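Ketosynthase (PDB 6KXD) probably catalyses chain-extending decarboxylative condensation of acyl carrier protein-bound acyl groups with malonyl-ACP, as the ketosynthase of a highly reducing type II polyketide synthase. Local coordinates at residues A105-G110 against I191-G196; R147-I152 against A163-T168; Y179-I184 against A255-Y260. All blocks are in the same frame, centred on the assembly; numbering follows the deposited sequence.

Contact 1: residues A105-G110 against I191-G196; sequences AVITVG and IALCGG
Ile107 and Leu193 lie side by side and point the same way, with CG1 of Ile107 4.1 Å from CD1 of Leu193. They sit on the face that also carries Ala105, Ile191 and Val109. There the CB of Ala105 is pressed to 3.4 Å from CG2 of Ile191, tighter than normal carbon packing. On the other face, Thr108 CG2 stands between its own backbone N and carbonyl carbon and meets Cys194 SG at 3.5 Å. Thr108 OG1, anti to the backbone N (chi1 176°), instead bonds to the carbonyl of Thr164. With axes only 7° apart, the two segments are neighbouring parallel strands. Strand 161-166 flanks 105-110 on its other edge, so helix 172-185, running from 161-166 to 191-198, makes a beta-alpha-beta crossover that skips one strand, an element of the thiolase fold. Val106, Ala192 and Cys194 touch this helix, whereas Ile107, Val109 and Leu193 meet helix 147-156. Five backbone bonds join the pair, from Val106 N to Ile191 O (3.2 Å) through to Gly110 N and Gly195 O (2.7 Å). Gly110 and Gly196, without side chains, bring their CA atoms to 4.0 Å, with the Gly195 carbonyl oxygen close beside Gly110.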
loop_
_atom_site.group_PDB
_atom_site.type_symbol
_atom_site.label_atom_id
_atom_site.label_comp_id
_atom_site.label_asym_id
_atom_site.label_seq_id
_atom_site.Cartn_x
_atom_site.Cartn_y
_atom_site.Cartn_z
ATOM N N ALA A 105 -14.735 10.313 1.572
ATOM C CA ALA A 105 -13.889 10.128 0.408
ATOM C C ALA A 105 -12.845 9.087 0.741
ATOM O O ALA A 105 -12.539 8.823 1.931
ATOM C CB ALA A 105 -13.235 11.436 0.041
ATOM N N VAL A 106 -12.302 8.516 -0.326
ATOM C CA VAL A 106 -11.177 7.690 -0.200
ATOM C C VAL A 106 -9.999 8.474 -0.796
ATOM O O VAL A 106 -10.128 9.050 -1.858
ATOM C CB VAL A 106 -11.409 6.323 -0.870
ATOM C CG1 VAL A 106 -10.106 5.578 -1.120
ATOM C CG2 VAL A 106 -12.351 5.467 -0.048
ATOM N N ILE A 107 -8.858 8.447 -0.096
ATOM C CA ILE A 107 -7.603 8.974 -0.593
ATOM C C ILE A 107 -6.611 7.825 -0.548
ATOM O O ILE A 107 -6.319 7.339 0.505
ATOM C CB ILE A 107 -7.111 10.147 0.256
ATOM C CG1 ILE A 107 -8.097 11.313 0.241
ATOM C CG2 ILE A 107 -5.710 10.560 -0.181
ATOM C CD1 ILE A 107 -7.678 12.443 1.154
ATOM N N THR A 108 -6.159 7.400 -1.706
ATOM C CA THR A 108 -5.321 6.223 -1.780
ATOM C C THR A 108 -4.177 6.566 -2.727
ATOM O O THR A 108 -4.416 6.921 -3.889
ATOM C CB THR A 108 -6.173 4.994 -2.095
ATOM O OG1 THR A 108 -5.312 3.867 -2.254
ATOM C CG2 THR A 108 -7.016 5.191 -3.323
ATOM N N VAL A 109 -2.986 6.596 -2.118
ATOM C CA VAL A 109 -1.759 6.959 -2.724
ATOM C C VAL A 109 -0.875 5.721 -2.723
ATOM O O VAL A 109 -0.597 5.152 -1.694
ATOM C CB VAL A 109 -1.046 8.104 -1.995
ATOM C CG1 VAL A 109 0.258 8.421 -2.693
ATOM C CG2 VAL A 109 -1.921 9.346 -1.924
ATOM N N GLY A 110 -0.391 5.383 -3.901
ATOM C CA GLY A 110 0.550 4.306 -4.060
ATOM C C GLY A 110 1.959 4.796 -3.837
ATOM O O GLY A 110 2.263 5.939 -4.122
ATOM N N ILE A 191 -16.474 9.930 -4.121
ATOM C CA ILE A 191 -15.257 10.571 -4.551
ATOM C C ILE A 191 -14.044 9.842 -3.971
ATOM O O ILE A 191 -14.056 9.365 -2.839
ATOM C CB ILE A 191 -15.231 12.057 -4.162
ATOM C CG1 ILE A 191 -14.056 12.779 -4.820
ATOM C CG2 ILE A 191 -15.204 12.223 -2.666
ATOM C CD1 ILE A 191 -14.178 14.271 -4.759
ATOM N N ALA A 192 -13.009 9.773 -4.796
ATOM C CA ALA A 192 -11.742 9.133 -4.445
ATOM C C ALA A 192 -10.598 9.920 -5.107
ATOM O O ALA A 192 -10.669 10.247 -6.294
ATOM C CB ALA A 192 -11.790 7.719 -4.931
ATOM N N LEU A 193 -9.610 10.307 -4.312
ATOM C CA LEU A 193 -8.365 10.852 -4.784
ATOM C C LEU A 193 -7.345 9.719 -4.773
ATOM O O LEU A 193 -6.938 9.251 -3.714
ATOM C CB LEU A 193 -7.890 11.994 -3.879
ATOM C CG LEU A 193 -8.959 13.041 -3.553
ATOM C CD1 LEU A 193 -8.371 14.186 -2.731
ATOM C CD2 LEU A 193 -9.589 13.537 -4.832
ATOM N N CYS A 194 -6.948 9.304 -5.965
ATOM C CA CYS A 194 -6.172 8.128 -6.120
ATOM C C CYS A 194 -4.928 8.427 -6.944
ATOM O O CYS A 194 -4.986 9.131 -7.908
ATOM C CB CYS A 194 -6.960 7.091 -6.879
ATOM S SG CYS A 194 -8.537 6.766 -6.069
ATOM N N GLY A 195 -3.819 7.812 -6.581
ATOM C CA GLY A 195 -2.676 7.858 -7.453
ATOM C C GLY A 195 -1.478 7.215 -6.819
ATOM O O GLY A 195 -1.534 6.145 -6.210
ATOM N N GLY A 196 -0.351 7.887 -6.983
ATOM C CA GLY A 196 0.897 7.412 -6.481
ATOM C C GLY A 196 1.915 8.514 -6.503
ATOM O O GLY A 196 1.713 9.525 -7.175
#

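Contact 2: residues R147-I152 against A163-T168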
loop_
_atom_site.group_PDB
_atom_site.type_symbol
_atom_site.label_atom_id
_atom_site.label_comp_id
_atom_site.label_asym_id
_atom_site.label_seq_id
_atom_site.Cartn_x
_atom_site.Cartn_y
_atom_site.Cartn_z
ATOM N N ARG A 147 1.628 8.034 5.872
ATOM C CA ARG A 147 1.559 9.477 5.888
ATOM C C ARG A 147 1.285 10.091 4.501
ATOM O O ARG A 147 0.682 11.145 4.420
ATOM C CB ARG A 147 2.812 9.980 6.610
ATOM C CG ARG A 147 2.932 11.491 6.593
ATOM C CD ARG A 147 4.176 11.931 7.348
ATOM N NE ARG A 147 3.967 11.687 8.751
ATOM C CZ ARG A 147 3.882 12.602 9.685
ATOM N NH1 ARG A 147 4.127 13.870 9.405
ATOM N NH2 ARG A 147 3.619 12.209 10.917
ATOM N N LEU A 148 1.693 9.449 3.392
ATOM C CA LEU A 148 1.496 9.985 2.098
ATOM C C LEU A 148 0.026 10.253 1.811
ATOM O O LEU A 148 -0.283 11.165 1.049
ATOM C CB LEU A 148 2.006 9.020 1.032
ATOM C CG LEU A 148 3.494 8.691 1.091
ATOM C CD1 LEU A 148 3.863 7.799 -0.085
ATOM C CD2 LEU A 148 4.330 9.954 1.086
ATOM N N SER A 149 -0.860 9.420 2.378
ATOM C CA SER A 149 -2.282 9.542 2.188
ATOM C C SER A 149 -2.879 10.541 3.153
ATOM O O SER A 149 -3.674 11.360 2.735
ATOM C CB SER A 149 -2.945 8.154 2.311
ATOM O OG SER A 149 -2.801 7.527 1.061
ATOM N N THR A 150 -2.477 10.449 4.409
ATOM C CA THR A 150 -3.067 11.266 5.473
ATOM C C THR A 150 -2.721 12.751 5.278
ATOM O O THR A 150 -3.554 13.614 5.567
ATOM C CB THR A 150 -2.665 10.809 6.877
ATOM O OG1 THR A 150 -1.251 10.897 7.086
ATOM C CG2 THR A 150 -3.196 9.419 7.171
ATOM N N VAL A 151 -1.525 13.074 4.767
ATOM C CA VAL A 151 -1.190 14.506 4.611
ATOM C C VAL A 151 -2.085 15.176 3.572
ATOM O O VAL A 151 -2.258 16.381 3.657
ATOM C CB VAL A 151 0.279 14.772 4.260
ATOM C CG1 VAL A 151 1.182 14.516 5.437
ATOM C CG2 VAL A 151 0.686 14.000 3.016
ATOM N N ILE A 152 -2.521 14.447 2.539
ATOM C CA ILE A 152 -3.432 14.974 1.571
ATOM C C ILE A 152 -4.712 15.380 2.293
ATOM O O ILE A 152 -5.257 16.444 1.995
ATOM C CB ILE A 152 -3.751 13.998 0.448
ATOM C CG1 ILE A 152 -2.493 13.749 -0.390
ATOM C CG2 ILE A 152 -4.929 14.509 -0.363
ATOM C CD1 ILE A 152 -2.609 12.643 -1.354
ATOM N N ALA A 163 -7.773 7.106 4.329
ATOM C CA ALA A 163 -6.437 7.425 3.765
ATOM C C ALA A 163 -5.569 6.177 3.805
ATOM O O ALA A 163 -5.088 5.804 4.831
ATOM C CB ALA A 163 -5.790 8.534 4.550
ATOM N N THR A 164 -5.454 5.532 2.647
ATOM C CA THR A 164 -4.796 4.291 2.523
ATOM C C THR A 164 -3.624 4.467 1.568
ATOM O O THR A 164 -3.798 4.774 0.376
ATOM C CB THR A 164 -5.735 3.221 1.953
ATOM O OG1 THR A 164 -6.862 3.130 2.818
ATOM C CG2 THR A 164 -5.072 1.869 1.905
ATOM N N THR A 165 -2.428 4.223 2.060
ATOM C CA THR A 165 -1.317 4.159 1.137
ATOM C C THR A 165 -1.121 2.711 0.696
ATOM O O THR A 165 -0.975 1.850 1.532
ATOM C CB THR A 165 -0.023 4.613 1.800
ATOM O OG1 THR A 165 -0.306 5.959 2.179
ATOM C CG2 THR A 165 1.164 4.597 0.866
ATOM N N VAL A 166 -1.147 2.502 -0.613
ATOM C CA VAL A 166 -0.957 1.198 -1.174
ATOM C C VAL A 166 0.532 1.052 -1.536
ATOM O O VAL A 166 1.100 1.802 -2.328
ATOM C CB VAL A 166 -1.906 0.969 -2.351
ATOM C CG1 VAL A 166 -1.636 -0.387 -2.969
ATOM C CG2 VAL A 166 -3.367 1.077 -1.881
ATOM N N THR A 167 1.167 0.042 -0.975
ATOM C CA THR A 167 2.614 -0.123 -1.121
ATOM C C THR A 167 2.874 -1.348 -2.010
ATOM O O THR A 167 3.486 -2.265 -1.569
ATOM C CB THR A 167 3.301 -0.251 0.231
ATOM O OG1 THR A 167 2.813 -1.395 0.929
ATOM C CG2 THR A 167 3.085 0.997 1.080
ATOM N N THR A 168 2.325 -1.316 -3.216
ATOM C CA THR A 168 2.527 -2.378 -4.197
ATOM C C THR A 168 3.460 -1.857 -5.299
ATOM O O THR A 168 3.308 -2.163 -6.523
ATOM C CB THR A 168 1.180 -2.895 -4.704
ATOM O OG1 THR A 168 0.475 -1.814 -5.312
ATOM C CG2 THR A 168 0.327 -3.516 -3.622
#
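Ser149 CB sits over one face of the Ala163-Thr164 peptide, the flat group of this contact, almost straight above Ala163 C at 3.6 Å. On the same side of that peptide, Ala163 CB is 3.6 Å from Ser149 CB and 3.8 Å from Thr150 CG2, so the methyl group lies against two successive residues of the helix. Ser149 OG, anti to its carbonyl carbon (chi1 -82°), lies 3.0 Å from Thr164 O, a weak bond, and 3.2 Å from Thr165 OG1. The N-H of Val109 adds a weak bond to the same oxygen. Helix 147-156 leads into strand 161-166, which turns back along it; segments 147-152 and 163-166 run 146° apart in direction. The helix belongs to the connection of the beta-alpha-beta unit joining parallel strands 105-110 and 161-166. Thr165 OG1 has its stronger partner in Ala145 O, just before the helical segment, and Leu148 CB approaches the hydroxyl at 4.0 Å. Thr150 turns its OG1 to the carbonyl of Asp363 of the partner chain, while the backbones of Thr165 and Thr167 also bond to that chain, placing the end of this strand and the loop after it at the interface with the partner chain.

Contact 3: residues Y179-I184 against A255-Y260; sequences YGLDSI and AEVLGY
The axes of helical segment 179-184 and strand segment 255-260 pass 8.9 Å apart at 110°, a separation bridged by side chains. Leu181 reaches across with CG anti to the backbone N (chi1 167°). Its CD2 lies 3.8 Å from Gly259 CA and 3.9 Å from Val257 CG1. The same methyl meets Tyr260 CD1 at 3.8 Å, near the plane of the ring at its edge. The Leu181 side chain runs opposite to those of Val257 and Tyr260, sliding past each. Helix 172-185 is a buried core helix of the thiolase fold, and strand 255-264 belongs to the C-terminal half, so the contact ties the two halves together. In that strand Leu258 and Gly259 both face Ile403, a classic beta bulge just before Tyr260. The Tyr260 OH donates to Asp182 OD2 at 2.5 Å, a very short bond; the side chains cross at about a right angle, with carboxylate and ring planes 43° apart. Arg196 of the partner chain forms a salt bridge to the same OD2, which probably favours the charged carboxylate. A phenylalanine in place of Tyr260 would probably leave Asp182 OD2 without its donor from this strand, relying on Arg196 of the partner chain.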
loop_
_atom_site.group_PDB
_atom_site.type_symbol
_atom_site.label_atom_id
_atom_site.label_comp_id
_atom_site.label_asym_id
_atom_site.label_seq_id
_atom_site.Cartn_x
_atom_site.Cartn_y
_atom_site.Cartn_z
ATOM N N TYR A 179 -8.857 0.789 -6.412
ATOM C CA TYR A 179 -9.497 0.843 -5.127
ATOM C C TYR A 179 -10.509 1.981 -5.078
ATOM O O TYR A 179 -11.615 1.840 -4.529
ATOM C CB TYR A 179 -8.490 0.991 -3.988
ATOM C CG TYR A 179 -9.149 0.856 -2.641
ATOM C CD1 TYR A 179 -9.989 -0.221 -2.376
ATOM C CD2 TYR A 179 -9.019 1.828 -1.670
ATOM C CE1 TYR A 179 -10.612 -0.368 -1.145
ATOM C CE2 TYR A 179 -9.622 1.680 -0.427
ATOM C CZ TYR A 179 -10.426 0.583 -0.169
ATOM O OH TYR A 179 -11.036 0.408 1.038
ATOM N N GLY A 180 -10.137 3.118 -5.642
ATOM C CA GLY A 180 -11.091 4.217 -5.776
ATOM C C GLY A 180 -12.316 3.756 -6.535
ATOM O O GLY A 180 -13.413 4.055 -6.163
ATOM N N LEU A 181 -12.104 3.029 -7.621
ATOM C CA LEU A 181 -13.179 2.574 -8.451
ATOM C C LEU A 181 -14.079 1.660 -7.624
ATOM O O LEU A 181 -15.293 1.846 -7.582
ATOM C CB LEU A 181 -12.605 1.848 -9.661
ATOM C CG LEU A 181 -13.614 1.041 -10.460
ATOM C CD1 LEU A 181 -14.581 1.978 -11.153
ATOM C CD2 LEU A 181 -12.876 0.136 -11.428
ATOM N N ASP A 182 -13.478 0.679 -6.950
ATOM C CA ASP A 182 -14.259 -0.249 -6.148
ATOM C C ASP A 182 -14.983 0.499 -5.038
ATOM O O ASP A 182 -16.148 0.172 -4.726
ATOM C CB ASP A 182 -13.364 -1.329 -5.560
ATOM C CG ASP A 182 -12.920 -2.333 -6.588
ATOM O OD1 ASP A 182 -13.627 -2.455 -7.648
ATOM O OD2 ASP A 182 -11.913 -3.022 -6.311
ATOM N N SER A 183 -14.324 1.520 -4.468
ATOM C CA SER A 183 -14.891 2.200 -3.346
ATOM C C SER A 183 -16.118 2.996 -3.800
ATOM O O SER A 183 -17.155 3.002 -3.107
ATOM C CB SER A 183 -13.871 3.063 -2.639
ATOM O OG SER A 183 -12.846 2.268 -2.042
ATOM N N ILE A 184 -16.001 3.647 -4.953
ATOM C CA ILE A 184 -17.149 4.396 -5.515
ATOM C C ILE A 184 -18.226 3.414 -5.994
ATOM O O ILE A 184 -19.413 3.618 -5.735
ATOM C CB ILE A 184 -16.701 5.377 -6.608
ATOM C CG1 ILE A 184 -15.852 6.487 -5.998
ATOM C CG2 ILE A 184 -17.904 5.956 -7.345
ATOM C CD1 ILE A 184 -15.069 7.295 -6.995
ATOM N N ALA A 255 -12.206 11.313 -18.603
ATOM C CA ALA A 255 -12.416 9.962 -19.108
ATOM C C ALA A 255 -13.213 9.154 -18.073
ATOM O O ALA A 255 -13.579 9.647 -17.017
ATOM C CB ALA A 255 -11.084 9.325 -19.445
ATOM N N GLU A 256 -13.588 7.935 -18.448
ATOM C CA GLU A 256 -14.323 7.065 -17.585
ATOM C C GLU A 256 -13.356 5.965 -17.124
ATOM O O GLU A 256 -12.481 5.537 -17.889
ATOM C CB GLU A 256 -15.548 6.503 -18.306
ATOM C CG GLU A 256 -16.516 5.824 -17.362
ATOM C CD GLU A 256 -17.744 5.199 -17.996
ATOM O OE1 GLU A 256 -17.976 5.434 -19.192
ATOM O OE2 GLU A 256 -18.463 4.473 -17.274
ATOM N N VAL A 257 -13.495 5.541 -15.864
ATOM C CA VAL A 257 -12.824 4.336 -15.372
ATOM C C VAL A 257 -13.754 3.146 -15.607
ATOM O O VAL A 257 -14.834 3.062 -15.006
ATOM C CB VAL A 257 -12.459 4.440 -13.875
ATOM C CG1 VAL A 257 -11.613 3.244 -13.493
ATOM C CG2 VAL A 257 -11.734 5.729 -13.524
ATOM N N LEU A 258 -13.327 2.207 -16.459
ATOM C CA LEU A 258 -14.169 1.103 -16.864
ATOM C C LEU A 258 -13.955 -0.105 -15.955
ATOM O O LEU A 258 -14.909 -0.809 -15.611
ATOM C CB LEU A 258 -13.845 0.718 -18.304
ATOM C CG LEU A 258 -13.991 1.848 -19.317
ATOM C CD1 LEU A 258 -13.815 1.302 -20.725
ATOM C CD2 LEU A 258 -15.321 2.533 -19.164
ATOM N N GLY A 259 -12.692 -0.361 -15.604
ATOM C CA GLY A 259 -12.383 -1.509 -14.779
ATOM C C GLY A 259 -10.896 -1.650 -14.525
ATOM O O GLY A 259 -10.075 -0.952 -15.094
ATOM N N TYR A 260 -10.574 -2.621 -13.681
ATOM C CA TYR A 260 -9.216 -3.033 -13.511
ATOM C C TYR A 260 -9.176 -4.509 -13.136
ATOM O O TYR A 260 -10.219 -5.157 -12.835
ATOM C CB TYR A 260 -8.512 -2.120 -12.497
ATOM C CG TYR A 260 -8.752 -2.403 -11.038
ATOM C CD1 TYR A 260 -9.995 -2.151 -10.473
ATOM C CD2 TYR A 260 -7.725 -2.816 -10.191
ATOM C CE1 TYR A 260 -10.232 -2.336 -9.124
ATOM C CE2 TYR A 260 -7.943 -2.984 -8.829
ATOM C CZ TYR A 260 -9.199 -2.755 -8.300
ATOM O OH TYR A 260 -9.530 -2.892 -7.005
#

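All three contacts are buried, and their differences follow whether they lie within the sheet or between sheet and helix. Contact 1 is strand beside strand, carried by backbone bonds and burying 442 Å²; contacts 2 and 3 set a helix against a strand and bury 237 and 261 Å². Contacts 1 and 2 hold neighbouring strands of one sheet, with Val109 O and Val166 N probably hydrogen-bonded. Helix 172-185 of contact 3 packs on contact 1, Gly180 CA lying 3.6 Å from Cys194 SG. Contacts 2 and 3 do not touch, yet both adjoin the partner chain: contact 2 through Arg147, threonine hydroxyls and backbone bonds, contact 3 through the Asp182 carboxylate and tyrosine packing.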